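Local coordinates for protein computational Design of Enzyme (Synthetic construct, PDB 3TP4) that was computationally designed to carry an activated serine-containing catalytic triad, probably built on a glycosyl hydrolase family 26 barrel, and is of no established function, at residues Gly178-Trp182 and Leu245-Asp249. Residues are numbered along the deposited sequence; the frame is centred on the assembly and turned at random.
Sequences GSWFW and LDTYD. With ACY (acetic acid), chain C.
In the TIM-barrel part of the chain, the loop after strand 168-174 folds over strand 242-249, where Phe181 packs against Tyr248. The pair is T-shaped: the ring planes stand at 74°, the centroids lie 5.1 Å apart, and Phe181 CZ sits over one face of Tyr248, displaced toward its rim. Phe181 CG, anti to the carbonyl carbon and beside the backbone N (chi1 -52°), turns the ring toward the strand, bringing CD2 to 3.5 Å from Asp246 CB. Replaced by an alanine, Phe181 would probably leave a gap beside Asp246 CB and take the aromatic edge away from this face of Tyr248. A nearly straight backbone hydrogen bond, Tyr248 N to Ser179 O at 3.1 Å (173° at the hydrogen), ties loop to strand. Trp180 CZ3 touches Thr247 CG2 at 3.5 Å, while a bound acetic acid, probably a crystallisation additive, accepts a hydrogen bond from Trp180 N. Buried Asp246 is fixed by a salt bridge from OD2 to Arg171 and a hydrogen bond between OD1 and Thr281; a water lies within hydrogen-bonding distance of OD2 and Phe181 O. A beta-alpha loop closing over the C-terminal end of a parallel barrel strand is characteristic of the TIM barrel.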
loop_
_atom_site.group_PDB
_atom_site.type_symbol
_atom_site.label_atom_id
_atom_site.label_comp_id
_atom_site.label_asym_id
_atom_site.label_seq_id
_atom_site.Cartn_x
_atom_site.Cartn_y
_atom_site.Cartn_z
ATOM N N GLY A 178 0.602 10.352 -12.119
ATOM C CA GLY A 178 0.404 10.253 -13.556
ATOM C C GLY A 178 1.350 9.164 -14.027
ATOM O O GLY A 178 0.977 7.996 -13.995
ATOM N N SER A 179 2.570 9.524 -14.440
ATOM C CA SER A 179 3.583 8.520 -14.802
ATOM C C SER A 179 4.555 8.207 -13.662
ATOM O O SER A 179 5.208 7.150 -13.662
ATOM C CB SER A 179 4.375 8.934 -16.049
ATOM O OG SER A 179 3.809 8.372 -17.224
ATOM N N TRP A 180 4.672 9.133 -12.709
ATOM C CA TRP A 180 5.550 8.920 -11.562
ATOM C C TRP A 180 4.786 8.749 -10.264
ATOM O O TRP A 180 5.374 8.333 -9.266
ATOM C CB TRP A 180 6.579 10.046 -11.407
ATOM C CG TRP A 180 7.392 10.288 -12.633
ATOM C CD1 TRP A 180 7.335 11.388 -13.460
ATOM C CD2 TRP A 180 8.383 9.415 -13.193
ATOM N NE1 TRP A 180 8.240 11.250 -14.485
ATOM C CE2 TRP A 180 8.896 10.051 -14.348
ATOM C CE3 TRP A 180 8.893 8.162 -12.826
ATOM C CZ2 TRP A 180 9.894 9.472 -15.144
ATOM C CZ3 TRP A 180 9.883 7.585 -13.616
ATOM C CH2 TRP A 180 10.375 8.245 -14.762
ATOM N N PHE A 181 3.503 9.111 -10.263
ATOM C CA PHE A 181 2.599 8.766 -9.164
ATOM C C PHE A 181 2.975 9.335 -7.786
ATOM O O PHE A 181 2.767 8.666 -6.770
ATOM C CB PHE A 181 2.458 7.226 -9.041
ATOM C CG PHE A 181 2.093 6.525 -10.334
ATOM C CD1 PHE A 181 0.767 6.345 -10.696
ATOM C CD2 PHE A 181 3.080 6.025 -11.170
ATOM C CE1 PHE A 181 0.434 5.691 -11.881
ATOM C CE2 PHE A 181 2.758 5.372 -12.357
ATOM C CZ PHE A 181 1.432 5.203 -12.712
ATOM N N TRP A 182 3.522 10.548 -7.719
ATOM C CA TRP A 182 3.741 11.150 -6.406
ATOM C C TRP A 182 2.434 11.786 -5.957
ATOM O O TRP A 182 1.804 12.510 -6.725
ATOM C CB TRP A 182 4.804 12.255 -6.439
ATOM C CG TRP A 182 6.192 11.873 -6.853
ATOM C CD1 TRP A 182 6.570 10.851 -7.683
ATOM C CD2 TRP A 182 7.393 12.544 -6.468
ATOM N NE1 TRP A 182 7.938 10.853 -7.835
ATOM C CE2 TRP A 182 8.467 11.880 -7.096
ATOM C CE3 TRP A 182 7.666 13.646 -5.651
ATOM C CZ2 TRP A 182 9.796 12.284 -6.935
ATOM C CZ3 TRP A 182 8.983 14.041 -5.484
ATOM C CH2 TRP A 182 10.029 13.369 -6.123
ATOM N N LEU A 245 7.349 0.904 -5.490
ATOM C CA LEU A 245 7.881 1.817 -6.492
ATOM C C LEU A 245 6.936 1.763 -7.674
ATOM O O LEU A 245 6.585 0.673 -8.140
ATOM C CB LEU A 245 9.262 1.360 -6.971
ATOM C CG LEU A 245 9.965 2.319 -7.934
ATOM C CD1 LEU A 245 10.600 3.479 -7.144
ATOM C CD2 LEU A 245 11.041 1.582 -8.753
ATOM N N ASP A 246 6.536 2.931 -8.166
ATOM C CA ASP A 246 5.584 3.024 -9.270
ATOM C C ASP A 246 6.201 3.817 -10.414
ATOM O O ASP A 246 6.498 5.003 -10.262
ATOM C CB ASP A 246 4.299 3.713 -8.802
ATOM C CG ASP A 246 3.708 3.064 -7.562
ATOM O OD1 ASP A 246 3.597 1.822 -7.521
ATOM O OD2 ASP A 246 3.372 3.796 -6.615
ATOM N N THR A 247 6.390 3.165 -11.557
ATOM C CA THR A 247 7.045 3.804 -12.686
ATOM C C THR A 247 6.460 3.340 -14.009
ATOM O O THR A 247 6.540 2.154 -14.354
ATOM C CB THR A 247 8.553 3.495 -12.701
ATOM O OG1 THR A 247 9.145 3.981 -11.496
ATOM C CG2 THR A 247 9.219 4.172 -13.884
ATOM N N TYR A 248 5.860 4.276 -14.738
ATOM C CA TYR A 248 5.398 4.016 -16.094
ATOM C C TYR A 248 6.304 4.777 -17.053
ATOM O O TYR A 248 6.801 5.845 -16.718
ATOM C CB TYR A 248 3.942 4.446 -16.271
ATOM C CG TYR A 248 2.929 3.437 -15.775
ATOM C CD1 TYR A 248 3.211 2.598 -14.705
ATOM C CD2 TYR A 248 1.695 3.309 -16.391
ATOM C CE1 TYR A 248 2.275 1.660 -14.258
ATOM C CE2 TYR A 248 0.760 2.383 -15.949
ATOM C CZ TYR A 248 1.057 1.560 -14.881
ATOM O OH TYR A 248 0.126 0.632 -14.453
ATOM N N ASP A 249 6.542 4.211 -18.232
ATOM C CA ASP A 249 7.381 4.858 -19.240
ATOM C C ASP A 249 6.912 4.436 -20.620
ATOM O O ASP A 249 6.417 3.316 -20.797
ATOM C CB ASP A 249 8.861 4.492 -19.042
ATOM C CG ASP A 249 9.695 4.652 -20.326
ATOM O OD1 ASP A 249 10.252 5.750 -20.571
ATOM O OD2 ASP A 249 9.810 3.665 -21.087
HETATM C C ACY C . 4.244 12.627 -13.289
HETATM O O ACY C . 4.086 11.742 -12.388
HETATM O OXT ACY C . 4.538 13.820 -12.974
HETATM C CH3 ACY C . 4.214 12.246 -14.735
HETATM O O HOH W 1 2.459 6.138 -5.647
#